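Local coordinates for iron Transport-associated domain protein (PDB 4H8Q) that binds heme as a NEAT domain of the Bacillus anthracis hemophore IsdX2, which scavenges heme and extracts it from methemoglobin, at residues K100-V105 and D119-F124; I52-K57 and V90-N95. The protein carries 1 engineered substitution. All blocks are in the same frame, centred on the assembly; numbering follows the deposited sequence.

Interaction 1 (K100-V105 and D119-F124). With HEM (protoporphyrin IX containing Fe), chain B.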
ATOM      1  N   LYS A 100      -5.951  -3.604 -10.707  1.00 24.16           N
ATOM      2  CA  LYS A 100      -5.848  -3.911  -9.285  1.00 20.83           C
ATOM      3  C   LYS A 100      -4.492  -4.535  -8.997  1.00 23.61           C
ATOM      4  O   LYS A 100      -3.991  -5.361  -9.769  1.00 26.31           O
ATOM      5  CB  LYS A 100      -6.962  -4.872  -8.849  1.00 24.14           C
ATOM      6  CG  LYS A 100      -8.363  -4.257  -8.826  1.00 24.09           C
ATOM      7  CD  LYS A 100      -9.405  -5.307  -8.451  1.00 28.76           C
ATOM      8  CE  LYS A 100     -10.794  -4.702  -8.243  1.00 28.93           C
ATOM      9  NZ  LYS A 100     -11.374  -4.139  -9.501  1.00 36.04           N
ATOM     10  N   LEU A 101      -3.898  -4.140  -7.879  1.00 18.83           N
ATOM     11  CA  LEU A 101      -2.625  -4.704  -7.457  1.00 20.16           C
ATOM     12  C   LEU A 101      -2.880  -5.567  -6.236  1.00 20.94           C
ATOM     13  O   LEU A 101      -3.460  -5.097  -5.259  1.00 21.88           O
ATOM     14  CB  LEU A 101      -1.646  -3.581  -7.115  1.00 19.64           C
ATOM     15  CG  LEU A 101      -0.289  -4.007  -6.547  1.00 22.86           C
ATOM     16  CD1 LEU A 101       0.507  -4.869  -7.546  1.00 25.84           C
ATOM     17  CD2 LEU A 101       0.508  -2.783  -6.137  1.00 26.24           C
ATOM     18  N   ASN A 102      -2.487  -6.835  -6.299  1.00 18.97           N
ATOM     19  CA  ASN A 102      -2.649  -7.721  -5.155  1.00 18.22           C
ATOM     20  C   ASN A 102      -1.622  -7.427  -4.077  1.00 19.77           C
ATOM     21  O   ASN A 102      -0.450  -7.187  -4.371  1.00 20.42           O
ATOM     22  CB  ASN A 102      -2.530  -9.181  -5.573  1.00 21.95           C
ATOM     23  CG  ASN A 102      -3.669  -9.625  -6.458  1.00 25.71           C
ATOM     24  OD1 ASN A 102      -4.827  -9.258  -6.234  1.00 24.27           O
ATOM     25  ND2 ASN A 102      -3.350 -10.421  -7.476  1.00 27.26           N
ATOM     26  N   ALA A 103      -2.064  -7.456  -2.825  1.00 18.15           N
ATOM     27  CA  ALA A 103      -1.161  -7.241  -1.704  1.00 16.78           C
ATOM     28  C   ALA A 103      -1.553  -8.150  -0.550  1.00 19.16           C
ATOM     29  O   ALA A 103      -2.631  -8.751  -0.553  1.00 19.50           O
ATOM     30  CB  ALA A 103      -1.189  -5.781  -1.266  1.00 18.30           C
ATOM     31  N   LYS A 104      -0.659  -8.263   0.420  1.00 16.87           N
ATOM     32  CA  LYS A 104      -0.894  -9.073   1.604  1.00 17.52           C
ATOM     33  C   LYS A 104      -0.479  -8.245   2.797  1.00 19.51           C
ATOM     34  O   LYS A 104       0.463  -7.446   2.720  1.00 19.40           O
ATOM     35  CB  LYS A 104      -0.039 -10.337   1.568  1.00 19.62           C
ATOM     36  CG  LYS A 104      -0.491 -11.360   0.532  1.00 20.85           C
ATOM     37  CD  LYS A 104       0.522 -12.482   0.398  1.00 20.28           C
ATOM     38  CE  LYS A 104      -0.001 -13.584  -0.512  1.00 25.90           C
ATOM     39  NZ  LYS A 104      -1.206 -14.245   0.084  1.00 28.59           N
ATOM     40  N   VAL A 105      -1.181  -8.430   3.905  1.00 16.92           N
ATOM     41  CA  VAL A 105      -0.873  -7.688   5.121  1.00 16.71           C
ATOM     42  C   VAL A 105      -0.947  -8.628   6.322  1.00 19.71           C
ATOM     43  O   VAL A 105      -1.795  -9.523   6.369  1.00 18.72           O
ATOM     44  CB  VAL A 105      -1.816  -6.463   5.291  1.00 17.50           C
ATOM     45  CG1 VAL A 105      -3.284  -6.900   5.513  1.00 17.26           C
ATOM     46  CG2 VAL A 105      -1.325  -5.554   6.410  1.00 21.73           C
ATOM     47  N   ASP A 119      -5.304 -11.158   2.419  1.00 17.52           N
ATOM     48  CA  ASP A 119      -5.102 -10.652   1.077  1.00 16.82           C
ATOM     49  C   ASP A 119      -5.975  -9.414   0.860  1.00 20.61           C
ATOM     50  O   ASP A 119      -7.095  -9.344   1.358  1.00 18.77           O
ATOM     51  CB  ASP A 119      -5.475 -11.735   0.058  1.00 18.72           C
ATOM     52  CG  ASP A 119      -4.552 -12.938   0.121  1.00 28.99           C
ATOM     53  OD1 ASP A 119      -5.048 -14.068   0.301  1.00 37.27           O
ATOM     54  OD2 ASP A 119      -3.332 -12.762  -0.027  1.00 33.46           O
ATOM     55  N   VAL A 120      -5.460  -8.423   0.142  1.00 16.90           N
ATOM     56  CA  VAL A 120      -6.267  -7.287  -0.279  1.00 15.99           C
ATOM     57  C   VAL A 120      -5.860  -6.889  -1.689  1.00 19.74           C
ATOM     58  O   VAL A 120      -4.841  -7.366  -2.212  1.00 21.60           O
ATOM     59  CB  VAL A 120      -6.048  -6.060   0.627  1.00 18.49           C
ATOM     60  CG1 VAL A 120      -6.528  -6.335   2.032  1.00 19.29           C
ATOM     61  CG2 VAL A 120      -4.557  -5.677   0.640  1.00 17.87           C
ATOM     62  N   GLN A 121      -6.661  -6.027  -2.308  1.00 18.61           N
ATOM     63  CA  GLN A 121      -6.280  -5.410  -3.571  1.00 20.96           C
ATOM     64  C   GLN A 121      -6.183  -3.902  -3.425  1.00 19.92           C
ATOM     65  O   GLN A 121      -6.977  -3.281  -2.722  1.00 19.49           O
ATOM     66  CB  GLN A 121      -7.272  -5.745  -4.686  1.00 18.75           C
ATOM     67  CG  GLN A 121      -7.104  -7.140  -5.260  1.00 20.03           C
ATOM     68  CD  GLN A 121      -7.753  -8.192  -4.400  1.00 22.30           C
ATOM     69  OE1 GLN A 121      -8.955  -8.126  -4.143  1.00 23.22           O
ATOM     70  NE2 GLN A 121      -6.974  -9.168  -3.948  1.00 24.78           N
ATOM     71  N   ILE A 122      -5.197  -3.312  -4.087  1.00 16.86           N
ATOM     72  CA  ILE A 122      -5.106  -1.866  -4.152  1.00 14.59           C
ATOM     73  C   ILE A 122      -5.609  -1.413  -5.514  1.00 20.09           C
ATOM     74  O   ILE A 122      -5.163  -1.920  -6.545  1.00 20.49           O
ATOM     75  CB  ILE A 122      -3.654  -1.390  -3.954  1.00 18.31           C
ATOM     76  CG1 ILE A 122      -3.177  -1.778  -2.552  1.00 19.70           C
ATOM     77  CG2 ILE A 122      -3.563   0.120  -4.153  1.00 19.42           C
ATOM     78  CD1 ILE A 122      -1.652  -1.694  -2.349  1.00 22.86           C
ATOM     79  N   GLN A 123      -6.542  -0.467  -5.518  1.00 18.34           N
ATOM     80  CA  GLN A 123      -7.013   0.121  -6.768  1.00 20.04           C
ATOM     81  C   GLN A 123      -6.660   1.594  -6.792  1.00 19.23           C
ATOM     82  O   GLN A 123      -7.153   2.367  -5.978  1.00 21.23           O
ATOM     83  CB  GLN A 123      -8.523  -0.055  -6.939  1.00 23.19           C
ATOM     84  CG  GLN A 123      -9.034   0.469  -8.273  1.00 23.54           C
ATOM     85  CD  GLN A 123      -9.287  -0.649  -9.272  1.00 30.30           C
ATOM     86  OE1 GLN A 123     -10.260  -1.397  -9.147  1.00 27.66           O
ATOM     87  NE2 GLN A 123      -8.408  -0.776 -10.264  1.00 29.21           N
ATOM     88  N   PHE A 124      -5.787   1.966  -7.723  1.00 20.55           N
ATOM     89  CA  PHE A 124      -5.433   3.361  -7.934  1.00 19.71           C
ATOM     90  C   PHE A 124      -6.473   4.008  -8.832  1.00 24.85           C
ATOM     91  O   PHE A 124      -7.120   3.328  -9.636  1.00 25.00           O
ATOM     92  CB  PHE A 124      -4.049   3.476  -8.579  1.00 19.82           C
ATOM     93  CG  PHE A 124      -2.958   2.813  -7.783  1.00 21.48           C
ATOM     94  CD1 PHE A 124      -2.539   1.536  -8.093  1.00 22.97           C
ATOM     95  CD2 PHE A 124      -2.362   3.476  -6.716  1.00 23.03           C
ATOM     96  CE1 PHE A 124      -1.547   0.914  -7.358  1.00 22.80           C
ATOM     97  CE2 PHE A 124      -1.362   2.862  -5.977  1.00 21.57           C
ATOM     98  CZ  PHE A 124      -0.956   1.584  -6.304  1.00 21.74           C
TER
HETATM   99  CHA HEM B 201     -11.144  -7.884   8.876  1.00 23.25           C
HETATM  100  CHB HEM B 201     -11.626  -5.822  13.243  1.00 22.75           C
HETATM  101  CHC HEM B 201      -7.314  -3.620  12.743  1.00 22.11           C
HETATM  102  CHD HEM B 201      -7.094  -5.190   8.147  1.00 20.78           C
HETATM  103  C1A HEM B 201     -11.635  -7.522  10.101  1.00 21.03           C
HETATM  104  C2A HEM B 201     -12.884  -7.977  10.685  1.00 20.33           C
HETATM  105  C3A HEM B 201     -13.005  -7.395  11.883  1.00 20.30           C
HETATM  106  C4A HEM B 201     -11.842  -6.569  12.112  1.00 22.42           C
HETATM  107  CMA HEM B 201     -14.169  -7.565  12.882  1.00 21.90           C
HETATM  108  CAA HEM B 201     -13.894  -8.940  10.011  1.00 22.49           C
HETATM  109  CBA HEM B 201     -14.563  -8.232   8.832  1.00 31.07           C
HETATM  110  CGA HEM B 201     -15.294  -6.975   9.255  1.00 35.96           C
HETATM  111  O1A HEM B 201     -16.027  -7.011  10.275  1.00 39.74           O
HETATM  112  O2A HEM B 201     -15.175  -5.925   8.569  1.00 36.76           O
HETATM  113  C1B HEM B 201     -10.519  -5.036  13.468  1.00 21.91           C
HETATM  114  C2B HEM B 201     -10.316  -4.203  14.629  1.00 21.13           C
HETATM  115  C3B HEM B 201      -9.140  -3.593  14.502  1.00 20.98           C
HETATM  116  C4B HEM B 201      -8.536  -4.019  13.251  1.00 21.95           C
HETATM  117  CMB HEM B 201     -11.315  -4.035  15.799  1.00 20.16           C
HETATM  118  CAB HEM B 201      -8.549  -2.611  15.537  1.00 24.12           C
HETATM  119  CBB HEM B 201      -7.427  -1.952  15.264  1.00 34.63           C
HETATM  120  C1C HEM B 201      -6.890  -3.826  11.444  1.00 21.06           C
HETATM  121  C2C HEM B 201      -5.695  -3.268  10.838  1.00 19.01           C
HETATM  122  C3C HEM B 201      -5.627  -3.700   9.573  1.00 18.40           C
HETATM  123  C4C HEM B 201      -6.782  -4.551   9.324  1.00 19.28           C
HETATM  124  CMC HEM B 201      -4.677  -2.348  11.558  1.00 22.61           C
HETATM  125  CAC HEM B 201      -4.522  -3.359   8.552  1.00 21.28           C
HETATM  126  CBC HEM B 201      -4.502  -3.990   7.379  1.00 31.07           C
HETATM  127  C1D HEM B 201      -8.148  -6.052   7.955  1.00 18.92           C
HETATM  128  C2D HEM B 201      -8.375  -6.759   6.723  1.00 19.12           C
HETATM  129  C3D HEM B 201      -9.623  -7.589   6.940  1.00 19.93           C
HETATM  130  C4D HEM B 201     -10.039  -7.313   8.292  1.00 19.35           C
HETATM  131  CMD HEM B 201      -7.533  -6.683   5.442  1.00 16.31           C
HETATM  132  CAD HEM B 201     -10.293  -8.536   5.927  1.00 18.56           C
HETATM  133  CBD HEM B 201     -11.560  -7.895   5.380  1.00 20.52           C
HETATM  134  CGD HEM B 201     -11.275  -6.580   4.713  1.00 22.70           C
HETATM  135  O1D HEM B 201     -10.375  -6.499   3.824  1.00 18.31           O
HETATM  136  O2D HEM B 201     -11.981  -5.599   5.064  1.00 19.99           O
HETATM  137  NA  HEM B 201     -11.028  -6.670  10.996  1.00 17.31           N
HETATM  138  NB  HEM B 201      -9.412  -4.901  12.643  1.00 18.61           N
HETATM  139  NC  HEM B 201      -7.527  -4.590  10.484  1.00 17.08           N
HETATM  140  ND  HEM B 201      -9.148  -6.401   8.865  1.00 18.38           N
HETATM  141 FE   HEM B 201      -9.167  -5.828  10.827  1.00 20.52          FE
HETATM  142  O   HOH W   1      -3.390 -10.751  -2.517  1.00 30.12           O
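Leu101 CD2 meets the Phe124 ring at its edge, near the ring plane and 4.4 Å from CE1, whereas Ile122 CG2 lies over one face, displaced toward the rim. The other flat groups that meet are the amides of Asn102 and Gln121. These side chains lie side by side and point the same way, but their amide planes are 89° apart. Gln121 bends at chi2 (81°), which puts CD 3.6 Å from Asn102 OD1; NE2 then gives OD1 a weak bond of 3.1 Å, bent to 133° at the hydrogen. Gln121 NE2 also bonds Asp25 OD1 while OE1 accepts from Lys26 N, and Asn102 ND2 bonds Glu68 OE1. The backbones form an antiparallel beta hairpin, part of the closed barrel of this NEAT domain, with reciprocal N-H to O bonds in the hydrogen-bonded pairs Leu101-Ile122 and Ala103-Val120. On the Ala103 face, Ala103 CB touches Val120 CG2 at 3.9 Å. Val120 turns its other methyl, CG1, to the heme methyl CMD at 3.6 Å, and both methyls of Val105 approach heme CBC, so this end of the hairpin lines the heme pocket. On the Asn102 face, Lys104 NZ forms a salt bridge of 2.6 Å to the syn lone pair of Asp119 OD2. A water donates to that oxygen and to Ala103 O. Lys100 NZ bonds Gln123 OE1 at 3.0 Å and also pairs with Glu28.

Interaction 2 (I52-K57 and V90-N95); sequences IAMTLK and VEFEAN
Ile52 lies over one face of the Phe92 ring, which its CB, CG1 and CG2 all meet. CB sits 4.1 Å from the ring centroid, 24° off the ring normal, which meets the criterion for a CH-pi contact; it is displaced toward the rim, with CE1 its nearest ring atom. From CB, CG2 branches anti to the backbone N and comes within 3.8 Å of Phe92 CZ. CG1 lies beside the backbone N (chi1 -58°), close to CE1 as well, and also touches Ala94 CB at 4.0 Å. CD1, at the tip, goes on to pack on CE2 of Phe124. Met54 CE reaches the edge of the Phe92 ring in the ring plane, 3.7 Å from CZ. Beyond Met54, Leu56 CD1 meets Val90 CG1 at 3.8 Å, the two side chains crossing at about a right angle. Underneath, two hydrogen-bonded antiparallel pairs fix the register: Ile52 with Phe92, where Ile52 N to Phe92 O is a nearly straight 2.7 Å bond, and Met54 with Val90. Between them, Glu91 CA approaches Ile52 O at 3.1 Å in a CA-H...O contact. Strands 49-56 and 87-94 are thus neighbours in an all-beta barrel: strand 41-46 pairs with the far edge of the former and strand 72-82 with that of the latter, while from strand 62-69 Phe65 packs on Val90 and Thr67 on Phe92.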
ATOM      1  N   ILE A  52       5.419   3.402  -6.074  1.00 18.99           N
ATOM      2  CA  ILE A  52       4.445   4.002  -5.189  1.00 18.54           C
ATOM      3  C   ILE A  52       5.043   4.059  -3.802  1.00 21.21           C
ATOM      4  O   ILE A  52       5.576   3.063  -3.314  1.00 22.84           O
ATOM      5  CB  ILE A  52       3.187   3.130  -5.112  1.00 17.93           C
ATOM      6  CG1 ILE A  52       2.592   2.938  -6.510  1.00 21.92           C
ATOM      7  CG2 ILE A  52       2.179   3.725  -4.123  1.00 20.94           C
ATOM      8  CD1 ILE A  52       1.980   4.192  -7.080  1.00 23.96           C
ATOM      9  N   ALA A  53       4.969   5.229  -3.183  1.00 18.42           N
ATOM     10  CA  ALA A  53       5.324   5.392  -1.783  1.00 17.80           C
ATOM     11  C   ALA A  53       4.054   5.668  -1.002  1.00 20.57           C
ATOM     12  O   ALA A  53       3.359   6.657  -1.244  1.00 20.89           O
ATOM     13  CB  ALA A  53       6.319   6.536  -1.609  1.00 20.22           C
ATOM     14  N   MET A  54       3.759   4.780  -0.061  1.00 18.36           N
ATOM     15  CA  MET A  54       2.489   4.799   0.657  1.00 18.56           C
ATOM     16  C   MET A  54       2.728   4.863   2.157  1.00 18.83           C
ATOM     17  O   MET A  54       3.541   4.103   2.686  1.00 19.40           O
ATOM     18  CB  MET A  54       1.717   3.518   0.341  1.00 19.71           C
ATOM     19  CG  MET A  54       0.360   3.448   0.997  1.00 22.36           C
ATOM     20  SD  MET A  54      -0.518   1.974   0.462  1.00 25.24           S
ATOM     21  CE  MET A  54      -0.569   2.229  -1.305  1.00 26.08           C
ATOM     22  N   THR A  55       2.017   5.756   2.838  1.00 19.41           N
ATOM     23  CA  THR A  55       2.097   5.860   4.289  1.00 17.61           C
ATOM     24  C   THR A  55       1.118   4.907   4.977  1.00 18.49           C
ATOM     25  O   THR A  55      -0.085   4.894   4.668  1.00 19.60           O
ATOM     26  CB  THR A  55       1.821   7.302   4.757  1.00 21.38           C
ATOM     27  OG1 THR A  55       2.820   8.175   4.205  1.00 21.70           O
ATOM     28  CG2 THR A  55       1.851   7.390   6.277  1.00 23.47           C
ATOM     29  N   LEU A  56       1.649   4.111   5.900  1.00 19.90           N
ATOM     30  CA  LEU A  56       0.842   3.237   6.748  1.00 19.10           C
ATOM     31  C   LEU A  56       0.661   3.887   8.112  1.00 21.90           C
ATOM     32  O   LEU A  56       1.636   4.341   8.729  1.00 21.93           O
ATOM     33  CB  LEU A  56       1.543   1.892   6.935  1.00 19.51           C
ATOM     34  CG  LEU A  56       1.849   1.081   5.674  1.00 20.58           C
ATOM     35  CD1 LEU A  56       2.629  -0.175   5.997  1.00 21.05           C
ATOM     36  CD2 LEU A  56       0.558   0.721   4.966  1.00 26.31           C
ATOM     37  N   LYS A  57      -0.583   3.938   8.576  1.00 19.58           N
ATOM     38  CA  LYS A  57      -0.884   4.412   9.921  1.00 17.60           C
ATOM     39  C   LYS A  57      -0.926   3.233  10.889  1.00 23.31           C
ATOM     40  O   LYS A  57      -0.953   2.082  10.463  1.00 21.56           O
ATOM     41  CB  LYS A  57      -2.205   5.176   9.919  1.00 24.16           C
ATOM     42  CG  LYS A  57      -2.135   6.449   9.074  1.00 29.55           C
ATOM     43  CD  LYS A  57      -3.419   6.718   8.306  1.00 34.58           C
ATOM     44  CE  LYS A  57      -4.537   7.160   9.206  1.00 38.08           C
ATOM     45  NZ  LYS A  57      -5.750   7.516   8.410  1.00 39.96           N
ATOM     46  N   VAL A  90       6.159   2.881   2.948  1.00 17.26           N
ATOM     47  CA  VAL A  90       6.630   1.711   2.213  1.00 18.60           C
ATOM     48  C   VAL A  90       6.607   2.013   0.722  1.00 21.17           C
ATOM     49  O   VAL A  90       5.804   2.823   0.248  1.00 20.38           O
ATOM     50  CB  VAL A  90       5.809   0.431   2.541  1.00 19.13           C
ATOM     51  CG1 VAL A  90       5.921   0.088   4.033  1.00 19.41           C
ATOM     52  CG2 VAL A  90       4.346   0.600   2.133  1.00 19.68           C
ATOM     53  N   GLU A  91       7.499   1.371  -0.019  1.00 18.33           N
ATOM     54  CA  GLU A  91       7.635   1.652  -1.442  1.00 19.36           C
ATOM     55  C   GLU A  91       7.610   0.358  -2.229  1.00 21.93           C
ATOM     56  O   GLU A  91       8.214  -0.635  -1.826  1.00 20.62           O
ATOM     57  CB  GLU A  91       8.959   2.371  -1.681  1.00 22.40           C
ATOM     58  CG  GLU A  91       9.283   2.645  -3.126  1.00 29.44           C
ATOM     59  CD  GLU A  91      10.687   3.206  -3.273  1.00 36.92           C
ATOM     60  OE1 GLU A  91      11.647   2.400  -3.349  1.00 39.41           O
ATOM     61  OE2 GLU A  91      10.827   4.449  -3.291  1.00 38.03           O
ATOM     62  N   PHE A  92       6.897   0.369  -3.346  1.00 21.71           N
ATOM     63  CA  PHE A  92       6.776  -0.813  -4.187  1.00 20.92           C
ATOM     64  C   PHE A  92       6.464  -0.391  -5.609  1.00 22.25           C
ATOM     65  O   PHE A  92       6.042   0.740  -5.858  1.00 23.35           O
ATOM     66  CB  PHE A  92       5.688  -1.765  -3.661  1.00 23.55           C
ATOM     67  CG  PHE A  92       4.340  -1.109  -3.473  1.00 19.77           C
ATOM     68  CD1 PHE A  92       3.448  -1.021  -4.527  1.00 25.13           C
ATOM     69  CD2 PHE A  92       3.974  -0.579  -2.243  1.00 20.65           C
ATOM     70  CE1 PHE A  92       2.210  -0.422  -4.354  1.00 20.99           C
ATOM     71  CE2 PHE A  92       2.739   0.020  -2.064  1.00 21.65           C
ATOM     72  CZ  PHE A  92       1.857   0.100  -3.127  1.00 20.73           C
ATOM     73  N   GLU A  93       6.682  -1.308  -6.542  1.00 23.97           N
ATOM     74  CA  GLU A  93       6.468  -1.034  -7.950  1.00 27.55           C
ATOM     75  C   GLU A  93       5.029  -1.306  -8.347  1.00 29.02           C
ATOM     76  O   GLU A  93       4.384  -2.229  -7.835  1.00 28.32           O
ATOM     77  CB  GLU A  93       7.398  -1.908  -8.793  1.00 30.95           C
ATOM     78  CG  GLU A  93       8.470  -1.155  -9.539  1.00 42.46           C
ATOM     79  CD  GLU A  93       9.216  -2.051 -10.511  1.00 47.38           C
ATOM     80  OE1 GLU A  93      10.162  -2.742 -10.073  1.00 47.81           O
ATOM     81  OE2 GLU A  93       8.845  -2.072 -11.707  1.00 49.26           O
ATOM     82  N   ALA A  94       4.521  -0.478  -9.251  1.00 26.99           N
ATOM     83  CA  ALA A  94       3.241  -0.738  -9.880  1.00 28.15           C
ATOM     84  C   ALA A  94       3.491  -0.759 -11.380  1.00 35.28           C
ATOM     85  O   ALA A  94       4.473  -0.196 -11.862  1.00 36.46           O
ATOM     86  CB  ALA A  94       2.240   0.335  -9.511  1.00 30.79           C
ATOM     87  N   ASN A  95       2.628  -1.440 -12.117  1.00 38.69           N
ATOM     88  CA  ASN A  95       2.761  -1.463 -13.564  1.00 43.94           C
ATOM     89  C   ASN A  95       1.633  -0.657 -14.177  1.00 33.01           C
ATOM     90  O   ASN A  95       1.786   0.525 -14.484  1.00 38.55           O
ATOM     91  CB  ASN A  95       2.742  -2.902 -14.080  1.00 43.64           C
ATOM     92  CG  ASN A  95       3.617  -3.831 -13.249  1.00 55.95           C
ATOM     93  OD1 ASN A  95       3.144  -4.466 -12.303  1.00 63.19           O
ATOM     94  ND2 ASN A  95       4.901  -3.907 -13.593  1.00 61.31           N
TER

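How the interactions relate
From the N terminus, interaction 2 comes first: 52-57 meets 90-95 after a loop of 32 residues that contains strands 62-69 and 72-82. The chain then runs from strand 87-94 into strand 101-109, and interaction 1 closes a 13-residue loop between 100-105 and 119-124. The two closures are in series, neither nesting nor crossing. In the barrel, strands 72-82 and 62-69 separate the two pairs on one side, and 14-24 and 41-46 on the other. The pairs nevertheless touch through the interior: Leu101 CD2 lies 3.4 Å from Phe92 CE1, and Ile122 CD1 lies 4.2 Å from Met54 CE.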